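Long-range contact in histidine kinase (Synechocystis sp., PDB 5DFY), which senses light through a phycocyanobilin-binding GAF domain, the part present here, and as a whole probably passes phosphate from ATP to a protein histidine: residues Y119-E131 / L143-F157. Residues are numbered along the deposited sequence; the frame is centred on the assembly and turned at random.
With CYC (phycocyanobilin), chain B.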
loop_
_atom_site.group_PDB
_atom_site.type_symbol
_atom_site.label_atom_id
_atom_site.label_comp_id
_atom_site.label_asym_id
_atom_site.label_seq_id
_atom_site.Cartn_x
_atom_site.Cartn_y
_atom_site.Cartn_z
ATOM N N TYR A 119 -11.002 11.863 -5.283
ATOM C CA TYR A 119 -10.307 11.007 -4.349
ATOM C C TYR A 119 -9.441 9.975 -5.078
ATOM O O TYR A 119 -8.434 9.519 -4.539
ATOM C CB TYR A 119 -11.331 10.350 -3.424
ATOM C CG TYR A 119 -12.021 11.405 -2.596
ATOM C CD1 TYR A 119 -11.346 12.026 -1.572
ATOM C CD2 TYR A 119 -13.321 11.803 -2.854
ATOM C CE1 TYR A 119 -11.919 13.019 -0.827
ATOM C CE2 TYR A 119 -13.914 12.817 -2.098
ATOM C CZ TYR A 119 -13.199 13.403 -1.082
ATOM O OH TYR A 119 -13.745 14.396 -0.290
ATOM N N ARG A 120 -9.791 9.690 -6.333
ATOM C CA ARG A 120 -8.962 8.848 -7.207
ATOM C C ARG A 120 -7.552 9.426 -7.355
ATOM O O ARG A 120 -6.585 8.686 -7.552
ATOM C CB ARG A 120 -9.587 8.733 -8.590
ATOM C CG ARG A 120 -10.951 8.059 -8.653
ATOM C CD ARG A 120 -11.588 8.234 -10.062
ATOM N NE ARG A 120 -12.017 9.603 -10.365
ATOM C CZ ARG A 120 -12.613 9.967 -11.498
ATOM N NH1 ARG A 120 -12.859 9.065 -12.444
ATOM N NH2 ARG A 120 -12.977 11.229 -11.687
ATOM N N ASN A 121 -7.453 10.753 -7.288
ATOM C CA ASN A 121 -6.177 11.464 -7.412
ATOM C C ASN A 121 -5.525 11.859 -6.071
ATOM O O ASN A 121 -4.703 12.753 -6.022
ATOM C CB ASN A 121 -6.383 12.724 -8.257
ATOM C CG ASN A 121 -5.080 13.331 -8.766
ATOM O OD1 ASN A 121 -4.138 12.624 -9.149
ATOM N ND2 ASN A 121 -5.025 14.647 -8.756
ATOM N N HIS A 122 -5.885 11.173 -4.984
ATOM C CA HIS A 122 -5.334 11.462 -3.644
ATOM C C HIS A 122 -5.653 12.872 -3.152
ATOM O O HIS A 122 -4.915 13.433 -2.340
ATOM C CB HIS A 122 -3.824 11.233 -3.603
ATOM C CG HIS A 122 -3.425 9.832 -3.928
ATOM N ND1 HIS A 122 -3.203 8.874 -2.958
ATOM C CD2 HIS A 122 -3.201 9.222 -5.116
ATOM C CE1 HIS A 122 -2.861 7.737 -3.534
ATOM N NE2 HIS A 122 -2.858 7.915 -4.841
ATOM N N GLU A 123 -6.742 13.445 -3.645
ATOM C CA GLU A 123 -7.128 14.803 -3.274
ATOM C C GLU A 123 -8.127 14.786 -2.129
ATOM O O GLU A 123 -8.897 13.838 -1.993
ATOM C CB GLU A 123 -7.765 15.541 -4.439
ATOM C CG GLU A 123 -6.820 15.848 -5.572
ATOM C CD GLU A 123 -7.554 16.481 -6.763
ATOM O OE1 GLU A 123 -8.522 17.241 -6.532
ATOM O OE2 GLU A 123 -7.179 16.196 -7.922
ATOM N N SER A 124 -8.162 15.861 -1.368
ATOM C CA SER A 124 -9.185 15.990 -0.341
ATOM C C SER A 124 -10.101 17.173 -0.621
ATOM O O SER A 124 -9.867 17.951 -1.539
ATOM C CB SER A 124 -8.544 16.087 1.035
ATOM O OG SER A 124 -7.629 17.137 1.142
ATOM N N LEU A 125 -11.180 17.257 0.141
ATOM C CA LEU A 125 -12.100 18.381 0.065
ATOM C C LEU A 125 -12.370 18.870 1.484
ATOM O O LEU A 125 -12.795 18.095 2.360
ATOM C CB LEU A 125 -13.393 18.006 -0.637
ATOM C CG LEU A 125 -14.466 19.104 -0.697
ATOM C CD1 LEU A 125 -13.939 20.351 -1.385
ATOM C CD2 LEU A 125 -15.715 18.596 -1.393
ATOM N N ALA A 126 -12.105 20.149 1.692
ATOM C CA ALA A 126 -12.347 20.831 2.953
ATOM C C ALA A 126 -13.351 21.942 2.708
ATOM O O ALA A 126 -13.136 22.816 1.868
ATOM C CB ALA A 126 -11.060 21.402 3.530
ATOM N N VAL A 127 -14.441 21.907 3.455
ATOM C CA VAL A 127 -15.535 22.869 3.301
ATOM C C VAL A 127 -15.853 23.438 4.674
ATOM O O VAL A 127 -16.214 22.703 5.601
ATOM C CB VAL A 127 -16.767 22.213 2.672
ATOM C CG1 VAL A 127 -17.995 23.127 2.761
ATOM C CG2 VAL A 127 -16.478 21.846 1.226
ATOM N N GLY A 128 -15.701 24.746 4.804
ATOM C CA GLY A 128 -15.877 25.407 6.081
ATOM C C GLY A 128 -17.315 25.707 6.469
ATOM O O GLY A 128 -17.615 25.837 7.649
ATOM N N ASP A 129 -18.197 25.826 5.490
ATOM C CA ASP A 129 -19.616 26.065 5.750
ATOM C C ASP A 129 -20.412 25.515 4.595
ATOM O O ASP A 129 -20.378 26.069 3.493
ATOM C CB ASP A 129 -19.897 27.559 5.939
ATOM C CG ASP A 129 -21.285 27.829 6.443
ATOM O OD1 ASP A 129 -22.162 26.958 6.311
ATOM O OD2 ASP A 129 -21.497 28.934 6.994
ATOM N N VAL A 130 -21.118 24.410 4.810
ATOM C CA VAL A 130 -21.837 23.783 3.726
ATOM C C VAL A 130 -22.899 24.726 3.157
ATOM O O VAL A 130 -23.308 24.567 2.020
ATOM C CB VAL A 130 -22.517 22.467 4.143
ATOM C CG1 VAL A 130 -21.466 21.437 4.610
ATOM C CG2 VAL A 130 -23.583 22.702 5.212
ATOM N N GLU A 131 -23.339 25.691 3.953
ATOM C CA GLU A 131 -24.430 26.561 3.528
ATOM C C GLU A 131 -23.972 27.580 2.493
ATOM O O GLU A 131 -24.798 28.118 1.750
ATOM C CB GLU A 131 -25.040 27.269 4.740
ATOM C CG GLU A 131 -25.779 26.309 5.680
ATOM C CD GLU A 131 -26.993 25.642 5.042
ATOM O OE1 GLU A 131 -27.591 26.232 4.115
ATOM O OE2 GLU A 131 -27.355 24.519 5.463
ATOM N N LEU A 143 -26.187 16.588 3.679
ATOM C CA LEU A 143 -25.293 17.200 4.658
ATOM C C LEU A 143 -26.099 17.655 5.874
ATOM O O LEU A 143 -25.729 17.363 7.011
ATOM C CB LEU A 143 -24.517 18.355 4.041
ATOM C CG LEU A 143 -23.489 17.911 2.978
ATOM C CD1 LEU A 143 -23.108 19.050 2.059
ATOM C CD2 LEU A 143 -22.238 17.357 3.664
ATOM N N ARG A 144 -27.202 18.357 5.638
ATOM C CA ARG A 144 -28.071 18.782 6.737
ATOM C C ARG A 144 -28.635 17.605 7.523
ATOM O O ARG A 144 -28.684 17.628 8.756
ATOM C CB ARG A 144 -29.216 19.636 6.188
ATOM C CG ARG A 144 -28.765 20.942 5.635
ATOM C CD ARG A 144 -29.908 21.577 4.868
ATOM N NE ARG A 144 -29.640 22.972 4.591
ATOM C CZ ARG A 144 -30.443 23.746 3.873
ATOM N NH1 ARG A 144 -31.548 23.243 3.349
ATOM N NH2 ARG A 144 -30.129 25.014 3.670
ATOM N N ARG A 145 -29.051 16.564 6.811
ATOM C CA ARG A 145 -29.620 15.376 7.433
ATOM C C ARG A 145 -28.635 14.742 8.413
ATOM O O ARG A 145 -29.012 14.253 9.482
ATOM C CB ARG A 145 -30.028 14.381 6.332
ATOM C CG ARG A 145 -30.453 13.015 6.769
ATOM C CD ARG A 145 -30.683 12.149 5.507
ATOM N NE ARG A 145 -30.715 10.725 5.817
ATOM C CZ ARG A 145 -30.294 9.755 5.007
ATOM N NH1 ARG A 145 -29.780 10.032 3.813
ATOM N NH2 ARG A 145 -30.371 8.493 5.408
ATOM N N PHE A 146 -27.356 14.762 8.044
ATOM C CA PHE A 146 -26.319 14.188 8.882
ATOM C C PHE A 146 -25.675 15.215 9.819
ATOM O O PHE A 146 -24.664 14.941 10.465
ATOM C CB PHE A 146 -25.280 13.514 7.987
ATOM C CG PHE A 146 -25.844 12.334 7.222
ATOM C CD1 PHE A 146 -26.688 11.422 7.842
ATOM C CD2 PHE A 146 -25.554 12.154 5.894
ATOM C CE1 PHE A 146 -27.214 10.360 7.137
ATOM C CE2 PHE A 146 -26.085 11.095 5.194
ATOM C CZ PHE A 146 -26.896 10.202 5.810
ATOM N N GLU A 147 -26.304 16.374 9.953
ATOM C CA GLU A 147 -25.876 17.433 10.867
ATOM C C GLU A 147 -24.423 17.859 10.589
ATOM O O GLU A 147 -23.638 18.084 11.501
ATOM C CB GLU A 147 -26.056 17.011 12.338
ATOM C CG GLU A 147 -26.139 18.220 13.258
ATOM C CD GLU A 147 -26.533 17.897 14.690
ATOM O OE1 GLU A 147 -26.482 16.721 15.119
ATOM O OE2 GLU A 147 -26.901 18.842 15.415
ATOM N N ILE A 148 -24.095 17.983 9.310
ATOM C CA ILE A 148 -22.766 18.397 8.884
ATOM C C ILE A 148 -22.799 19.876 8.502
ATOM O O ILE A 148 -23.426 20.244 7.511
ATOM C CB ILE A 148 -22.277 17.569 7.682
ATOM C CG1 ILE A 148 -22.129 16.094 8.088
ATOM C CG2 ILE A 148 -20.938 18.103 7.219
ATOM C CD1 ILE A 148 -21.972 15.126 6.912
ATOM N N ARG A 149 -22.154 20.724 9.292
ATOM C CA ARG A 149 -22.044 22.138 8.965
ATOM C C ARG A 149 -20.739 22.453 8.245
ATOM O O ARG A 149 -20.665 23.400 7.474
ATOM C CB ARG A 149 -22.141 22.984 10.224
ATOM C CG ARG A 149 -22.086 24.493 9.977
ATOM C CD ARG A 149 -23.298 24.989 9.173
ATOM N NE ARG A 149 -23.157 26.411 8.917
ATOM C CZ ARG A 149 -23.446 27.359 9.806
ATOM N NH1 ARG A 149 -23.934 27.046 11.005
ATOM N NH2 ARG A 149 -23.249 28.628 9.494
ATOM N N ALA A 150 -19.699 21.674 8.544
ATOM C CA ALA A 150 -18.361 21.860 7.954
ATOM C C ALA A 150 -17.747 20.479 7.856
ATOM O O ALA A 150 -17.999 19.659 8.723
ATOM C CB ALA A 150 -17.480 22.755 8.800
ATOM N N PHE A 151 -16.964 20.193 6.814
ATOM C CA PHE A 151 -16.355 18.864 6.722
ATOM C C PHE A 151 -14.992 18.895 6.086
ATOM O O PHE A 151 -14.673 19.772 5.297
ATOM C CB PHE A 151 -17.261 17.879 5.966
ATOM C CG PHE A 151 -17.443 18.156 4.500
ATOM C CD1 PHE A 151 -16.522 17.687 3.568
ATOM C CD2 PHE A 151 -18.568 18.827 4.043
ATOM C CE1 PHE A 151 -16.694 17.918 2.208
ATOM C CE2 PHE A 151 -18.754 19.057 2.679
ATOM C CZ PHE A 151 -17.816 18.606 1.759
ATOM N N LEU A 152 -14.210 17.888 6.423
ATOM C CA LEU A 152 -12.912 17.671 5.820
ATOM C C LEU A 152 -12.859 16.173 5.490
ATOM O O LEU A 152 -12.862 15.343 6.407
ATOM C CB LEU A 152 -11.810 18.086 6.779
ATOM C CG LEU A 152 -10.364 17.720 6.447
ATOM C CD1 LEU A 152 -9.985 18.033 5.046
ATOM C CD2 LEU A 152 -9.450 18.397 7.437
ATOM N N THR A 153 -12.855 15.821 4.202
ATOM C CA THR A 153 -12.973 14.430 3.813
ATOM C C THR A 153 -11.798 14.091 2.904
ATOM O O THR A 153 -11.534 14.788 1.931
ATOM C CB THR A 153 -14.358 14.166 3.159
ATOM O OG1 THR A 153 -15.369 14.437 4.146
ATOM C CG2 THR A 153 -14.513 12.732 2.690
ATOM N N VAL A 154 -11.072 13.039 3.281
ATOM C CA VAL A 154 -9.824 12.639 2.613
ATOM C C VAL A 154 -9.911 11.189 2.157
ATOM O O VAL A 154 -10.725 10.416 2.652
ATOM C CB VAL A 154 -8.608 12.824 3.523
ATOM C CG1 VAL A 154 -8.511 14.235 4.009
ATOM C CG2 VAL A 154 -8.656 11.884 4.712
ATOM N N PRO A 155 -9.064 10.797 1.191
ATOM C CA PRO A 155 -9.125 9.431 0.687
ATOM C C PRO A 155 -8.345 8.430 1.515
ATOM O O PRO A 155 -7.317 8.790 2.088
ATOM C CB PRO A 155 -8.491 9.549 -0.711
ATOM C CG PRO A 155 -7.616 10.714 -0.634
ATOM C CD PRO A 155 -8.122 11.642 0.432
ATOM N N VAL A 156 -8.843 7.198 1.575
ATOM C CA VAL A 156 -8.149 6.095 2.210
ATOM C C VAL A 156 -7.733 5.109 1.125
ATOM O O VAL A 156 -8.601 4.436 0.538
ATOM C CB VAL A 156 -9.039 5.388 3.241
ATOM C CG1 VAL A 156 -8.259 4.269 3.896
ATOM C CG2 VAL A 156 -9.545 6.369 4.290
ATOM N N PHE A 157 -6.428 5.017 0.873
ATOM C CA PHE A 157 -5.877 4.055 -0.073
ATOM C C PHE A 157 -5.354 2.842 0.661
ATOM O O PHE A 157 -4.628 2.963 1.647
ATOM C CB PHE A 157 -4.759 4.670 -0.921
ATOM C CG PHE A 157 -5.265 5.424 -2.105
ATOM C CD1 PHE A 157 -5.788 6.692 -1.950
ATOM C CD2 PHE A 157 -5.250 4.852 -3.373
ATOM C CE1 PHE A 157 -6.297 7.395 -3.024
ATOM C CE2 PHE A 157 -5.754 5.555 -4.459
ATOM C CZ PHE A 157 -6.271 6.820 -4.281
HETATM C CHA CYC B . -20.089 15.780 -4.273
HETATM N NA CYC B . -20.467 14.132 -2.378
HETATM C C1A CYC B . -19.693 15.062 -3.212
HETATM C C2A CYC B . -18.306 15.092 -2.636
HETATM C C3A CYC B . -18.251 14.212 -1.492
HETATM C C4A CYC B . -19.592 13.630 -1.328
HETATM C CMA CYC B . -17.020 13.963 -0.660
HETATM C CAA CYC B . -17.156 15.875 -3.245
HETATM C CBA CYC B . -16.689 14.930 -4.374
HETATM C CGA CYC B . -15.574 15.449 -5.283
HETATM O O1A CYC B . -15.290 16.667 -5.265
HETATM O O2A CYC B . -14.945 14.669 -6.079
HETATM C CHB CYC B . -20.094 12.615 -0.360
HETATM N NB CYC B . -18.906 13.443 1.689
HETATM C C1B CYC B . -19.604 12.426 0.854
HETATM C C2B CYC B . -19.690 11.178 1.621
HETATM C C3B CYC B . -19.093 11.378 2.872
HETATM C C4B CYC B . -18.613 12.774 2.977
HETATM C CMB CYC B . -20.334 9.916 1.088
HETATM C CAB CYC B . -18.956 10.348 3.987
HETATM C CBB CYC B . -17.492 9.986 4.185
HETATM O OB CYC B . -18.054 13.329 3.893
HETATM N NC CYC B . -25.037 13.684 -3.137
HETATM C C1C CYC B . -25.993 13.274 -2.467
HETATM C C2C CYC B . -27.421 13.331 -3.423
HETATM C C3C CYC B . -26.997 13.334 -4.658
HETATM C C4C CYC B . -25.553 14.056 -4.552
HETATM C CMC CYC B . -28.403 12.173 -3.013
HETATM C CAC CYC B . -27.917 14.074 -5.779
HETATM C CBC CYC B . -29.121 13.206 -6.060
HETATM O OC CYC B . -25.967 12.883 -1.317
HETATM C CHD CYC B . -24.927 14.708 -5.542
HETATM N ND CYC B . -22.558 14.911 -4.547
HETATM C C1D CYC B . -23.544 15.264 -5.427
HETATM C C2D CYC B . -23.088 16.258 -6.245
HETATM C C3D CYC B . -21.807 16.524 -5.890
HETATM C C4D CYC B . -21.479 15.681 -4.832
HETATM C CMD CYC B . -23.921 16.887 -7.353
HETATM C CAD CYC B . -20.898 17.547 -6.524
HETATM C CBD CYC B . -20.858 18.816 -5.697
HETATM C CGD CYC B . -22.219 19.488 -5.721
HETATM O O1D CYC B . -22.952 19.511 -4.695
HETATM O O2D CYC B . -22.647 20.033 -6.776
#
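Leu125 and Val127 form antiparallel hydrogen-bonded pairs with Thr153 and Phe151, joining the edge strand 125-127 to strand 150-157. Thr153 O accepts twice: Leu125 N lies nearly in line with its C=O, while Tyr119 OH reaches it from above the carbonyl plane at 3.2 Å.

Beyond the end of strand 125-127, two side-on salt bridges hold the following loop, one to Arg149 just before strand 150-157, the other to Arg144 on helix 137-145. Arg149 presents NE and NH2 to Asp129, the NE to OD1 distance being 2.8 Å, and meets the carboxylate from above its plane; Glu131 N binds OD1 from the opposite face, closing an Asx turn. Without this carboxylate, as with an alanine here, the Asx turn is likely to be lost and the Arg149 guanidinium left without its mate. Arg144, extended from CG to NE, brings NE and NH2 side-on to OE2 and OE1 of Glu131, in planes 15° apart, each oxygen using its syn lone pair.

Among apolar groups, Val127 CB sits over one face of the Phe151 ring, 4.0 Å from its centroid, whereas Leu125 CD2 and Val130 CG1 touch its edge.

The rings of His122 and Phe157 stack offset, planes 14° apart, with His122 CE1 over the centre of the phenyl ring.

Thr153 OG1 donates to phycocyanobilin OB at 2.9 Å, and Leu125 CD2 packs against its CAA, so this outer strand pair of the antiparallel GAF sheet walls the bilin pocket.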